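Side-chain contacts in beta-N-acetylhexosaminidase (Arthrobacter aurescens, PDB 3RCN), which probably hydrolyses terminal non-reducing N-acetyl-D-hexosamine residues from N-acetyl-beta-D-hexosaminides, as a member of glycosyl hydrolase family 20: residues W207-F212 with G527-K532; P402-Y407 with R533-E538; D416-P421 with S517-W522. All blocks are in the same frame, centred on the assembly; numbering follows the deposited sequence.

Interaction 1 of 3, residues W207-F212 with G527-K532. With SO4 (sulfate ion), chain G.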
ATOM      1  N   TRP A 207     -10.292  23.897 -11.254  1.00 36.04           N
ATOM      2  CA  TRP A 207     -10.018  24.241 -12.661  1.00 40.20           C
ATOM      3  C   TRP A 207     -10.197  25.743 -12.900  1.00 38.90           C
ATOM      4  O   TRP A 207      -9.656  26.307 -13.854  1.00 36.75           O
ATOM      5  CB  TRP A 207     -10.875  23.419 -13.646  1.00 36.57           C
ATOM      6  CG  TRP A 207     -12.350  23.686 -13.527  1.00 47.39           C
ATOM      7  CD1 TRP A 207     -13.245  23.000 -12.762  1.00 52.13           C
ATOM      8  CD2 TRP A 207     -13.092  24.723 -14.178  1.00 50.82           C
ATOM      9  NE1 TRP A 207     -14.498  23.544 -12.891  1.00 51.39           N
ATOM     10  CE2 TRP A 207     -14.434  24.603 -13.757  1.00 55.82           C
ATOM     11  CE3 TRP A 207     -12.757  25.736 -15.085  1.00 54.97           C
ATOM     12  CZ2 TRP A 207     -15.440  25.460 -14.208  1.00 61.55           C
ATOM     13  CZ3 TRP A 207     -13.750  26.591 -15.527  1.00 55.52           C
ATOM     14  CH2 TRP A 207     -15.079  26.447 -15.087  1.00 60.77           C
ATOM     15  N   ARG A 208     -10.936  26.389 -12.005  1.00 38.18           N
ATOM     16  CA  ARG A 208     -11.208  27.816 -12.118  1.00 45.52           C
ATOM     17  C   ARG A 208      -9.983  28.699 -11.905  1.00 47.76           C
ATOM     18  O   ARG A 208     -10.007  29.884 -12.225  1.00 52.14           O
ATOM     19  CB  ARG A 208     -12.334  28.216 -11.164  1.00 48.16           C
ATOM     20  CG  ARG A 208     -13.687  27.684 -11.605  1.00 51.42           C
ATOM     21  CD  ARG A 208     -14.746  27.812 -10.537  1.00 54.93           C
ATOM     22  NE  ARG A 208     -15.889  26.969 -10.864  1.00 67.90           N
ATOM     23  CZ  ARG A 208     -16.806  27.283 -11.775  1.00 77.37           C
ATOM     24  NH1 ARG A 208     -17.816  26.451 -12.013  1.00 78.78           N
ATOM     25  NH2 ARG A 208     -16.716  28.425 -12.452  1.00 74.37           N
ATOM     26  N   ALA A 209      -8.915  28.129 -11.362  1.00 46.01           N
ATOM     27  CA  ALA A 209      -7.691  28.888 -11.145  1.00 42.99           C
ATOM     28  C   ALA A 209      -6.776  28.782 -12.363  1.00 41.59           C
ATOM     29  O   ALA A 209      -5.769  29.477 -12.457  1.00 42.75           O
ATOM     30  CB  ALA A 209      -6.973  28.397  -9.889  1.00 45.07           C
ATOM     31  N   GLY A 210      -7.134  27.903 -13.293  1.00 38.02           N
ATOM     32  CA  GLY A 210      -6.390  27.745 -14.534  1.00 40.10           C
ATOM     33  C   GLY A 210      -4.882  27.568 -14.406  1.00 47.02           C
ATOM     34  O   GLY A 210      -4.121  28.095 -15.217  1.00 51.74           O
ATOM     35  N   VAL A 211      -4.446  26.825 -13.394  1.00 45.45           N
ATOM     36  CA  VAL A 211      -3.026  26.544 -13.215  1.00 45.17           C
ATOM     37  C   VAL A 211      -2.794  25.039 -13.250  1.00 41.39           C
ATOM     38  O   VAL A 211      -3.628  24.268 -12.781  1.00 38.74           O
ATOM     39  CB  VAL A 211      -2.462  27.180 -11.907  1.00 42.66           C
ATOM     40  CG1 VAL A 211      -3.513  27.182 -10.812  1.00 43.17           C
ATOM     41  CG2 VAL A 211      -1.175  26.460 -11.441  1.00 38.79           C
ATOM     42  N   PHE A 212      -1.657  24.637 -13.808  1.00 43.51           N
ATOM     43  CA  PHE A 212      -1.350  23.229 -14.050  1.00 47.35           C
ATOM     44  C   PHE A 212      -0.018  22.780 -13.448  1.00 48.60           C
ATOM     45  O   PHE A 212       0.890  23.587 -13.246  1.00 54.64           O
ATOM     46  CB  PHE A 212      -1.356  22.957 -15.552  1.00 43.35           C
ATOM     47  CG  PHE A 212      -2.702  23.095 -16.173  1.00 41.94           C
ATOM     48  CD1 PHE A 212      -3.184  24.338 -16.550  1.00 43.23           C
ATOM     49  CD2 PHE A 212      -3.501  21.980 -16.371  1.00 40.47           C
ATOM     50  CE1 PHE A 212      -4.447  24.462 -17.123  1.00 40.82           C
ATOM     51  CE2 PHE A 212      -4.754  22.101 -16.941  1.00 40.25           C
ATOM     52  CZ  PHE A 212      -5.226  23.344 -17.314  1.00 39.11           C
ATOM     53  N   GLY A 527      -1.446  27.741  -0.968  1.00 46.16           N
ATOM     54  CA  GLY A 527      -1.235  28.273  -2.306  1.00 44.44           C
ATOM     55  C   GLY A 527      -2.048  27.563  -3.379  1.00 46.28           C
ATOM     56  O   GLY A 527      -1.991  27.921  -4.559  1.00 48.50           O
ATOM     57  N   VAL A 528      -2.807  26.550  -2.976  1.00 39.18           N
ATOM     58  CA  VAL A 528      -3.561  25.755  -3.932  1.00 38.44           C
ATOM     59  C   VAL A 528      -5.018  26.116  -3.794  1.00 36.45           C
ATOM     60  O   VAL A 528      -5.638  25.829  -2.777  1.00 39.37           O
ATOM     61  CB  VAL A 528      -3.355  24.239  -3.717  1.00 41.06           C
ATOM     62  CG1 VAL A 528      -4.198  23.436  -4.698  1.00 35.77           C
ATOM     63  CG2 VAL A 528      -1.874  23.875  -3.858  1.00 32.04           C
ATOM     64  N   GLU A 529      -5.543  26.767  -4.827  1.00 41.95           N
ATOM     65  CA  GLU A 529      -6.876  27.355  -4.812  1.00 46.32           C
ATOM     66  C   GLU A 529      -7.978  26.318  -4.901  1.00 44.30           C
ATOM     67  O   GLU A 529      -7.966  25.471  -5.785  1.00 47.15           O
ATOM     68  CB  GLU A 529      -7.015  28.315  -5.990  1.00 61.96           C
ATOM     69  CG  GLU A 529      -7.120  29.773  -5.589  1.00 80.37           C
ATOM     70  CD  GLU A 529      -6.927  30.703  -6.767  1.00 93.07           C
ATOM     71  OE1 GLU A 529      -7.889  30.890  -7.545  1.00 95.81           O
ATOM     72  OE2 GLU A 529      -5.804  31.237  -6.917  1.00 98.60           O
ATOM     73  N   GLY A 530      -8.937  26.396  -3.988  1.00 41.99           N
ATOM     74  CA  GLY A 530     -10.116  25.555  -4.058  1.00 40.14           C
ATOM     75  C   GLY A 530     -11.297  26.355  -4.574  1.00 48.30           C
ATOM     76  O   GLY A 530     -11.128  27.436  -5.147  1.00 49.98           O
ATOM     77  N   TRP A 531     -12.494  25.798  -4.423  1.00 56.38           N
ATOM     78  CA  TRP A 531     -13.723  26.531  -4.704  1.00 52.17           C
ATOM     79  C   TRP A 531     -14.735  26.305  -3.577  1.00 49.04           C
ATOM     80  O   TRP A 531     -15.300  25.222  -3.457  1.00 49.71           O
ATOM     81  CB  TRP A 531     -14.290  26.040  -6.034  1.00 48.46           C
ATOM     82  CG  TRP A 531     -15.342  26.931  -6.601  1.00 62.77           C
ATOM     83  CD1 TRP A 531     -16.667  26.639  -6.766  1.00 62.34           C
ATOM     84  CD2 TRP A 531     -15.163  28.269  -7.075  1.00 65.83           C
ATOM     85  NE1 TRP A 531     -17.318  27.711  -7.316  1.00 65.37           N
ATOM     86  CE2 TRP A 531     -16.418  28.726  -7.515  1.00 66.51           C
ATOM     87  CE3 TRP A 531     -14.062  29.125  -7.171  1.00 68.56           C
ATOM     88  CZ2 TRP A 531     -16.603  30.000  -8.044  1.00 64.69           C
ATOM     89  CZ3 TRP A 531     -14.249  30.389  -7.698  1.00 66.93           C
ATOM     90  CH2 TRP A 531     -15.511  30.812  -8.130  1.00 63.10           C
ATOM     91  N   LYS A 532     -15.040  27.349  -2.816  1.00 47.91           N
ATOM     92  CA  LYS A 532     -15.835  27.183  -1.603  1.00 49.97           C
ATOM     93  C   LYS A 532     -17.319  27.385  -1.847  1.00 56.85           C
ATOM     94  O   LYS A 532     -17.743  28.462  -2.257  1.00 63.95           O
ATOM     95  CB  LYS A 532     -15.381  28.153  -0.517  1.00 51.41           C
ATOM     96  CG  LYS A 532     -14.012  27.899   0.055  1.00 48.11           C
ATOM     97  CD  LYS A 532     -13.772  28.824   1.236  1.00 47.48           C
ATOM     98  CE  LYS A 532     -12.325  28.707   1.733  1.00 56.79           C
ATOM     99  NZ  LYS A 532     -12.031  29.610   2.886  1.00 58.81           N
TER
HETATM  100  S   SO4 G 557     -15.702  30.061   4.810  1.00109.80           S
HETATM  101  O1  SO4 G 557     -14.334  30.493   4.525  1.00104.60           O
HETATM  102  O2  SO4 G 557     -15.710  28.767   5.489  1.00105.44           O
HETATM  103  O3  SO4 G 557     -16.341  31.052   5.669  1.00110.72           O
HETATM  104  O4  SO4 G 557     -16.448  29.936   3.559  1.00113.29           O
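Arg208 lies over one face of the Trp531 indole and ties a loop of the catalytic TIM barrel to the C-terminal segment 527-532, whose strand 531-532 pairs in parallel with strand 422-423. The contact illustrates how an arginine can set one methylene, CD, and its charged end over the same indole. In the CH-pi part, CD of Arg208 sits 3.5 Å from the centroid of the six-membered ring of Trp531, only 10° off the ring normal. The cation-pi part is more distant: CZ of Arg208 is 4.8 Å from the centroid of the five-membered ring, the guanidinium tilted 24° from the indole plane. Trp207 lies on the other side of the guanidinium, its CZ2 3.3 Å above the guanidinium plane of Arg208, which places the arginine between two indoles. With CG anti to the carbonyl carbon (chi1 -71°) and the chain extended as far as NE, Arg208 can run between them.

The remaining touch across the segments is van der Waals: the methyl CB of Ala209 meets OE1 of Glu529 at 3.5 Å. No hydrogen bond crosses, but NE of Arg208 donates to a glycerol. A sulfate, probably from the crystallisation liquor, is held at the far end by Gly415 N and by Lys532, whose NZ donates to sulfate O1 at 3.0 Å.

Interaction 2 of 3, residues P402-Y407 with R533-E538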
ATOM      1  N   PRO A 402     -26.527  12.045  -1.130  1.00 43.79           N
ATOM      2  CA  PRO A 402     -26.740  13.482  -1.348  1.00 43.29           C
ATOM      3  C   PRO A 402     -25.412  14.221  -1.468  1.00 42.54           C
ATOM      4  O   PRO A 402     -24.526  14.005  -0.650  1.00 44.23           O
ATOM      5  CB  PRO A 402     -27.477  13.929  -0.083  1.00 42.65           C
ATOM      6  CG  PRO A 402     -28.026  12.679   0.522  1.00 46.97           C
ATOM      7  CD  PRO A 402     -27.092  11.575   0.144  1.00 46.43           C
ATOM      8  N   GLU A 403     -25.286  15.079  -2.476  1.00 44.83           N
ATOM      9  CA  GLU A 403     -24.079  15.862  -2.692  1.00 48.41           C
ATOM     10  C   GLU A 403     -23.764  16.801  -1.530  1.00 46.53           C
ATOM     11  O   GLU A 403     -22.618  17.157  -1.318  1.00 42.12           O
ATOM     12  CB  GLU A 403     -24.195  16.677  -3.984  1.00 58.10           C
ATOM     13  CG  GLU A 403     -22.978  17.564  -4.278  1.00 65.38           C
ATOM     14  CD  GLU A 403     -23.233  18.593  -5.384  1.00 70.34           C
ATOM     15  OE1 GLU A 403     -24.403  18.775  -5.800  1.00 56.71           O
ATOM     16  OE2 GLU A 403     -22.255  19.229  -5.832  1.00 81.05           O
ATOM     17  N   HIS A 404     -24.779  17.235  -0.798  1.00 50.97           N
ATOM     18  CA  HIS A 404     -24.538  18.189   0.280  1.00 57.48           C
ATOM     19  C   HIS A 404     -24.367  17.520   1.642  1.00 56.88           C
ATOM     20  O   HIS A 404     -24.278  18.195   2.671  1.00 56.44           O
ATOM     21  CB  HIS A 404     -25.598  19.289   0.312  1.00 63.37           C
ATOM     22  CG  HIS A 404     -26.996  18.780   0.428  1.00 73.27           C
ATOM     23  ND1 HIS A 404     -27.630  18.103  -0.593  1.00 82.61           N
ATOM     24  CD2 HIS A 404     -27.893  18.861   1.439  1.00 77.51           C
ATOM     25  CE1 HIS A 404     -28.855  17.783  -0.213  1.00 85.81           C
ATOM     26  NE2 HIS A 404     -29.040  18.231   1.017  1.00 83.38           N
ATOM     27  N   LYS A 405     -24.350  16.191   1.640  1.00 52.76           N
ATOM     28  CA  LYS A 405     -24.199  15.404   2.864  1.00 55.97           C
ATOM     29  C   LYS A 405     -23.012  14.446   2.799  1.00 49.88           C
ATOM     30  O   LYS A 405     -22.115  14.489   3.621  1.00 50.37           O
ATOM     31  CB  LYS A 405     -25.475  14.604   3.144  1.00 69.06           C
ATOM     32  CG  LYS A 405     -26.717  15.444   3.402  1.00 74.98           C
ATOM     33  CD  LYS A 405     -26.496  16.409   4.554  1.00 80.86           C
ATOM     34  CE  LYS A 405     -27.797  17.070   4.960  1.00 85.09           C
ATOM     35  NZ  LYS A 405     -28.495  17.653   3.786  1.00 85.80           N
ATOM     36  N   LEU A 406     -23.088  13.528   1.845  1.00 44.55           N
ATOM     37  CA  LEU A 406     -22.203  12.378   1.710  1.00 39.71           C
ATOM     38  C   LEU A 406     -20.992  12.471   0.768  1.00 40.49           C
ATOM     39  O   LEU A 406     -20.432  11.431   0.402  1.00 36.32           O
ATOM     40  CB  LEU A 406     -23.015  11.110   1.464  1.00 44.64           C
ATOM     41  CG  LEU A 406     -23.965  10.794   2.620  1.00 45.61           C
ATOM     42  CD1 LEU A 406     -24.552   9.406   2.475  1.00 45.59           C
ATOM     43  CD2 LEU A 406     -23.239  10.921   3.942  1.00 41.68           C
ATOM     44  N   TYR A 407     -20.680  13.656   0.247  1.00 39.79           N
ATOM     45  CA  TYR A 407     -19.508  13.786  -0.636  1.00 38.08           C
ATOM     46  C   TYR A 407     -18.245  14.111   0.161  1.00 41.95           C
ATOM     47  O   TYR A 407     -18.125  15.185   0.763  1.00 42.17           O
ATOM     48  CB  TYR A 407     -19.738  14.827  -1.744  1.00 40.08           C
ATOM     49  CG  TYR A 407     -20.566  14.311  -2.913  1.00 41.69           C
ATOM     50  CD1 TYR A 407     -21.379  13.195  -2.776  1.00 43.18           C
ATOM     51  CD2 TYR A 407     -20.508  14.922  -4.160  1.00 45.10           C
ATOM     52  CE1 TYR A 407     -22.120  12.715  -3.833  1.00 45.96           C
ATOM     53  CE2 TYR A 407     -21.255  14.443  -5.234  1.00 41.55           C
ATOM     54  CZ  TYR A 407     -22.059  13.340  -5.059  1.00 46.25           C
ATOM     55  OH  TYR A 407     -22.809  12.848  -6.106  1.00 50.49           O
ATOM     56  N   ARG A 533     -18.111  26.366  -1.536  1.00 54.93           N
ATOM     57  CA  ARG A 533     -19.550  26.450  -1.738  1.00 58.64           C
ATOM     58  C   ARG A 533     -20.316  26.548  -0.422  1.00 60.27           C
ATOM     59  O   ARG A 533     -19.856  26.065   0.619  1.00 52.89           O
ATOM     60  CB  ARG A 533     -20.048  25.266  -2.571  1.00 60.05           C
ATOM     61  CG  ARG A 533     -19.501  25.280  -3.983  1.00 62.21           C
ATOM     62  CD  ARG A 533     -19.900  24.043  -4.731  1.00 60.75           C
ATOM     63  NE  ARG A 533     -21.346  23.937  -4.848  1.00 60.26           N
ATOM     64  CZ  ARG A 533     -21.968  22.928  -5.444  1.00 64.23           C
ATOM     65  NH1 ARG A 533     -23.293  22.908  -5.516  1.00 67.18           N
ATOM     66  NH2 ARG A 533     -21.263  21.936  -5.971  1.00 61.85           N
ATOM     67  N   ASP A 534     -21.464  27.222  -0.485  1.00 65.52           N
ATOM     68  CA  ASP A 534     -22.376  27.383   0.648  1.00 69.26           C
ATOM     69  C   ASP A 534     -23.788  26.945   0.267  1.00 68.56           C
ATOM     70  O   ASP A 534     -24.428  27.547  -0.597  1.00 65.23           O
ATOM     71  CB  ASP A 534     -22.386  28.839   1.126  1.00 75.95           C
ATOM     72  CG  ASP A 534     -23.446  29.102   2.182  1.00 84.75           C
ATOM     73  OD1 ASP A 534     -23.855  28.145   2.877  1.00 87.71           O
ATOM     74  OD2 ASP A 534     -23.870  30.270   2.317  1.00 89.26           O
ATOM     75  N   TYR A 535     -24.279  25.900   0.924  1.00 71.32           N
ATOM     76  CA  TYR A 535     -25.532  25.269   0.517  1.00 70.67           C
ATOM     77  C   TYR A 535     -26.730  26.203   0.570  1.00 76.07           C
ATOM     78  O   TYR A 535     -27.616  26.130  -0.280  1.00 77.79           O
ATOM     79  CB  TYR A 535     -25.823  24.021   1.353  1.00 70.24           C
ATOM     80  CG  TYR A 535     -27.037  23.257   0.876  1.00 73.49           C
ATOM     81  CD1 TYR A 535     -28.161  23.122   1.681  1.00 78.42           C
ATOM     82  CD2 TYR A 535     -27.067  22.689  -0.394  1.00 75.76           C
ATOM     83  CE1 TYR A 535     -29.284  22.429   1.238  1.00 79.19           C
ATOM     84  CE2 TYR A 535     -28.179  21.998  -0.847  1.00 79.34           C
ATOM     85  CZ  TYR A 535     -29.286  21.870  -0.026  1.00 80.27           C
ATOM     86  OH  TYR A 535     -30.393  21.178  -0.474  1.00 78.86           O
ATOM     87  N   ASP A 536     -26.771  27.066   1.574  1.00 78.77           N
ATOM     88  CA  ASP A 536     -27.922  27.942   1.743  1.00 83.11           C
ATOM     89  C   ASP A 536     -27.951  29.011   0.656  1.00 80.37           C
ATOM     90  O   ASP A 536     -28.999  29.274   0.052  1.00 79.33           O
ATOM     91  CB  ASP A 536     -27.914  28.571   3.136  1.00 92.97           C
ATOM     92  CG  ASP A 536     -28.029  27.530   4.241  1.00 98.78           C
ATOM     93  OD1 ASP A 536     -28.658  26.473   4.006  1.00 96.25           O
ATOM     94  OD2 ASP A 536     -27.486  27.768   5.341  1.00101.81           O
ATOM     95  N   ALA A 537     -26.790  29.604   0.396  1.00 74.19           N
ATOM     96  CA  ALA A 537     -26.663  30.622  -0.638  1.00 72.52           C
ATOM     97  C   ALA A 537     -27.150  30.148  -2.012  1.00 81.40           C
ATOM     98  O   ALA A 537     -27.654  30.945  -2.805  1.00 86.43           O
ATOM     99  CB  ALA A 537     -25.226  31.114  -0.720  1.00 67.11           C
ATOM    100  N   GLU A 538     -27.001  28.857  -2.292  1.00 82.81           N
ATOM    101  CA  GLU A 538     -27.331  28.312  -3.610  1.00 81.64           C
ATOM    102  C   GLU A 538     -28.818  28.010  -3.785  1.00 88.35           C
ATOM    103  O   GLU A 538     -29.288  27.801  -4.908  1.00 88.21           O
ATOM    104  CB  GLU A 538     -26.498  27.062  -3.894  1.00 77.47           C
ATOM    105  CG  GLU A 538     -25.041  27.220  -3.491  1.00 78.45           C
ATOM    106  CD  GLU A 538     -24.113  26.297  -4.252  1.00 77.95           C
ATOM    107  OE1 GLU A 538     -24.532  25.168  -4.587  1.00 73.04           O
ATOM    108  OE2 GLU A 538     -22.964  26.714  -4.521  1.00 81.44           O
TER
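His404 and Tyr535 form an offset stack that joins the short, weakly bonded C-terminal helix 535-539 to the loop following strand 397-400 of the TIM barrel. The ring planes are almost parallel, 2° apart, with their centroids separated by 4.2 Å. The displacement is such that CD2 of His404 lies 3.6 Å from CZ of Tyr535, while the phenolic OH of Tyr535 reaches over the imidazole to 3.6 Å from NE2 of His404. The first torsion of the histidine (chi1 56°) places CG between the backbone N and the carbonyl carbon, and in this setting CB also lies over the tyrosine, 4.2 Å from the Tyr535 ring centroid in a CH-pi contact. CG of Lys405 lies over the opposite face of the imidazole, toward its rim. Phe424 touches His404 and Arg533 alike.

Glu403 supplies the charged half, an example of a salt bridge set beside an aromatic stack. Its extended chain carries OE2 to NH2 of Arg533 at 2.9 Å, but the bond is bent, with an angle of 134° at the hydrogen. The guanidinium reaches the oxygen from above the carboxylate plane, and the two flat groups are steeply turned against each other. Glu403 is about 7 Å, side chain to side chain, from Glu316, the predicted proton donor, and this salt bridge therefore lies close to the probable active site. The same arginine is held more squarely by Glu538, which helps to fix its rotation: the grip is side-on, NE of Arg533 to OE2 of Glu538 at 3.2 Å, and NH1 of Arg533 meeting the syn lone pair of Glu538 OE1 at 2.7 Å, in the guanidinium plane.

Interaction 3 of 3, residues D416-P421 with S517-W522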
ATOM      1  N   ASP A 416      -9.400  28.613   5.870  1.00107.37           N
ATOM      2  CA  ASP A 416      -8.282  28.506   4.943  1.00109.25           C
ATOM      3  C   ASP A 416      -7.213  27.469   5.320  1.00 94.48           C
ATOM      4  O   ASP A 416      -6.244  27.289   4.582  1.00 91.83           O
ATOM      5  CB  ASP A 416      -7.654  29.890   4.718  1.00122.02           C
ATOM      6  CG  ASP A 416      -8.671  30.928   4.241  1.00129.90           C
ATOM      7  OD1 ASP A 416      -8.374  31.661   3.273  1.00131.96           O
ATOM      8  OD2 ASP A 416      -9.767  31.015   4.838  1.00131.57           O
ATOM      9  N   ASP A 417      -7.375  26.786   6.449  1.00 79.63           N
ATOM     10  CA  ASP A 417      -6.384  25.780   6.829  1.00 71.52           C
ATOM     11  C   ASP A 417      -6.615  24.360   6.300  1.00 67.24           C
ATOM     12  O   ASP A 417      -5.720  23.522   6.359  1.00 76.11           O
ATOM     13  CB  ASP A 417      -6.159  25.779   8.333  1.00 81.38           C
ATOM     14  CG  ASP A 417      -5.280  26.932   8.775  1.00 92.30           C
ATOM     15  OD1 ASP A 417      -4.034  26.782   8.728  1.00 88.66           O
ATOM     16  OD2 ASP A 417      -5.832  27.995   9.141  1.00 96.96           O
ATOM     17  N   GLU A 418      -7.797  24.101   5.753  1.00 55.47           N
ATOM     18  CA  GLU A 418      -8.071  22.822   5.109  1.00 49.03           C
ATOM     19  C   GLU A 418      -7.439  22.808   3.708  1.00 46.00           C
ATOM     20  O   GLU A 418      -7.482  23.809   2.994  1.00 53.43           O
ATOM     21  CB  GLU A 418      -9.586  22.575   5.023  1.00 45.76           C
ATOM     22  CG  GLU A 418     -10.332  22.607   6.361  1.00 41.89           C
ATOM     23  CD  GLU A 418      -9.773  21.609   7.376  1.00 48.16           C
ATOM     24  OE1 GLU A 418      -9.601  20.421   7.015  1.00 48.65           O
ATOM     25  OE2 GLU A 418      -9.498  22.014   8.533  1.00 46.81           O
ATOM     26  N   PRO A 419      -6.829  21.679   3.321  1.00 35.46           N
ATOM     27  CA  PRO A 419      -6.181  21.526   2.006  1.00 42.15           C
ATOM     28  C   PRO A 419      -7.142  21.527   0.792  1.00 43.03           C
ATOM     29  O   PRO A 419      -8.109  20.784   0.802  1.00 42.60           O
ATOM     30  CB  PRO A 419      -5.473  20.163   2.122  1.00 35.72           C
ATOM     31  CG  PRO A 419      -6.204  19.437   3.206  1.00 33.72           C
ATOM     32  CD  PRO A 419      -6.655  20.490   4.174  1.00 32.52           C
ATOM     33  N   VAL A 420      -6.835  22.318  -0.238  1.00 41.29           N
ATOM     34  CA  VAL A 420      -7.665  22.450  -1.442  1.00 39.88           C
ATOM     35  C   VAL A 420      -9.164  22.415  -1.139  1.00 44.74           C
ATOM     36  O   VAL A 420      -9.858  21.476  -1.545  1.00 45.04           O
ATOM     37  CB  VAL A 420      -7.345  21.347  -2.470  1.00 37.18           C
ATOM     38  CG1 VAL A 420      -7.858  21.735  -3.856  1.00 32.75           C
ATOM     39  CG2 VAL A 420      -5.848  21.072  -2.506  1.00 34.29           C
ATOM     40  N   PRO A 421      -9.665  23.423  -0.406  1.00 42.12           N
ATOM     41  CA  PRO A 421     -11.070  23.413   0.020  1.00 39.11           C
ATOM     42  C   PRO A 421     -12.058  23.576  -1.137  1.00 44.78           C
ATOM     43  O   PRO A 421     -11.980  24.532  -1.910  1.00 47.26           O
ATOM     44  CB  PRO A 421     -11.147  24.621   0.947  1.00 41.61           C
ATOM     45  CG  PRO A 421     -10.120  25.549   0.416  1.00 40.31           C
ATOM     46  CD  PRO A 421      -8.989  24.680  -0.046  1.00 36.15           C
ATOM     47  N   SER A 517      -8.576  18.008  15.655  1.00 47.24           N
ATOM     48  CA  SER A 517      -8.221  19.407  15.876  1.00 44.25           C
ATOM     49  C   SER A 517      -7.762  20.082  14.586  1.00 42.47           C
ATOM     50  O   SER A 517      -7.359  21.235  14.585  1.00 49.82           O
ATOM     51  CB  SER A 517      -7.192  19.559  17.001  1.00 43.81           C
ATOM     52  OG  SER A 517      -6.044  18.757  16.781  1.00 51.70           O
ATOM     53  N   GLY A 518      -7.847  19.365  13.479  1.00 43.39           N
ATOM     54  CA  GLY A 518      -7.415  19.912  12.209  1.00 46.85           C
ATOM     55  C   GLY A 518      -6.189  19.276  11.601  1.00 48.17           C
ATOM     56  O   GLY A 518      -5.539  18.433  12.220  1.00 54.05           O
ATOM     57  N   PRO A 519      -5.921  19.615  10.336  1.00 48.05           N
ATOM     58  CA  PRO A 519      -4.855  18.996   9.545  1.00 43.62           C
ATOM     59  C   PRO A 519      -3.475  19.116  10.175  1.00 43.56           C
ATOM     60  O   PRO A 519      -3.123  20.178  10.694  1.00 44.33           O
ATOM     61  CB  PRO A 519      -4.904  19.767   8.215  1.00 40.90           C
ATOM     62  CG  PRO A 519      -5.822  20.942   8.454  1.00 44.72           C
ATOM     63  CD  PRO A 519      -6.752  20.522   9.527  1.00 46.90           C
ATOM     64  N   ALA A 520      -2.711  18.026  10.127  1.00 40.47           N
ATOM     65  CA  ALA A 520      -1.299  18.064  10.481  1.00 34.24           C
ATOM     66  C   ALA A 520      -0.587  18.925   9.458  1.00 35.63           C
ATOM     67  O   ALA A 520      -0.994  18.986   8.309  1.00 45.58           O
ATOM     68  CB  ALA A 520      -0.709  16.658  10.504  1.00 33.69           C
ATOM     69  N   PRO A 521       0.477  19.608   9.874  1.00 36.30           N
ATOM     70  CA  PRO A 521       1.190  20.514   8.970  1.00 31.43           C
ATOM     71  C   PRO A 521       1.569  19.876   7.628  1.00 32.05           C
ATOM     72  O   PRO A 521       1.561  20.584   6.624  1.00 30.66           O
ATOM     73  CB  PRO A 521       2.451  20.865   9.772  1.00 34.72           C
ATOM     74  CG  PRO A 521       2.009  20.765  11.195  1.00 33.80           C
ATOM     75  CD  PRO A 521       1.053  19.605  11.231  1.00 36.47           C
ATOM     76  N   TRP A 522       1.912  18.587   7.605  1.00 32.49           N
ATOM     77  CA  TRP A 522       2.295  17.938   6.347  1.00 33.32           C
ATOM     78  C   TRP A 522       1.084  17.567   5.491  1.00 37.16           C
ATOM     79  O   TRP A 522       1.222  17.170   4.340  1.00 41.95           O
ATOM     80  CB  TRP A 522       3.181  16.704   6.580  1.00 29.44           C
ATOM     81  CG  TRP A 522       2.560  15.658   7.441  1.00 29.38           C
ATOM     82  CD1 TRP A 522       1.779  14.607   7.036  1.00 34.03           C
ATOM     83  CD2 TRP A 522       2.664  15.555   8.864  1.00 23.11           C
ATOM     84  NE1 TRP A 522       1.389  13.856   8.127  1.00 32.02           N
ATOM     85  CE2 TRP A 522       1.921  14.421   9.259  1.00 32.99           C
ATOM     86  CE3 TRP A 522       3.302  16.315   9.844  1.00 32.46           C
ATOM     87  CZ2 TRP A 522       1.804  14.037  10.592  1.00 37.60           C
ATOM     88  CZ3 TRP A 522       3.191  15.926  11.173  1.00 32.95           C
ATOM     89  CH2 TRP A 522       2.447  14.800  11.531  1.00 35.36           C
TER
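Pro519 presses the CG-CD side of its ring against the carboxylate of Glu418, the two side chains crossing at about a right angle. Its CD lies 3.3 Å from OE2 of Glu418 and 3.8 Å from OE1 of Glu418, so that both oxygens border the same methylene. The CB of Glu418 points away from Pro519, and the chain bends at chi2 (-57°), which helps bring the acid end back to meet the proline. Two further groups border the ring: the backbone O of Asp417 is 3.3 Å from CG of Pro519, and CD of Pro419 approaches CG of Pro519 at 4.4 Å, an apolar touch between two prolines.

The contact joins two irregular segments of the fold, the long loop between strands 397-400 and 422-423 and the loop that follows helix 491-508. Phe469 of helix 464-471 touches both Pro419 and Pro519, bringing the two loops onto a common aromatic side chain. Farther along segment 517-522, Pro521 and Trp522 pack on Trp198 and Gly218 of the second subunit, which places this loop at the dimer interface.

No hydrogen bond links the segments, and the buried acid finds its polar partner outside them: OE2 of Glu418 forms a salt bridge with NH1 of Arg514, which also touches Pro519. Replacing Glu418 with an alanine would probably leave Arg514 without this carboxylate mate and open a gap beside the CD edge of Pro519. The worked example is thus of an acid serving two ends: its charge is answered by the arginine, while toward Pro519 its oxygens make no hydrogen bond and meet C-H groups, which suggests a contact resting more on fit than on directed bonds.

Interactions 1 and 2 are surface contacts, whereas interaction 3 is partly buried. All three bring a loop of the catalytic domain against the part of the chain that follows helix 491-508. Interactions 1 and 2 use consecutive pieces of the C-terminal tail, strand 531-532 and then helix 535-539, and both rely on aromatic faces and arginine. Interaction 2 alone has a salt bridge across its segments; interaction 3 sets a proline against a carboxylate whose salt bridge lies outside the segments. Interactions 1 and 3 touch each other through Val528 with Val420 and a long, weak ion pair between Lys532 and Asp416. Interactions 2 and 3 draw on the same loop after strand 397-400 but do not touch.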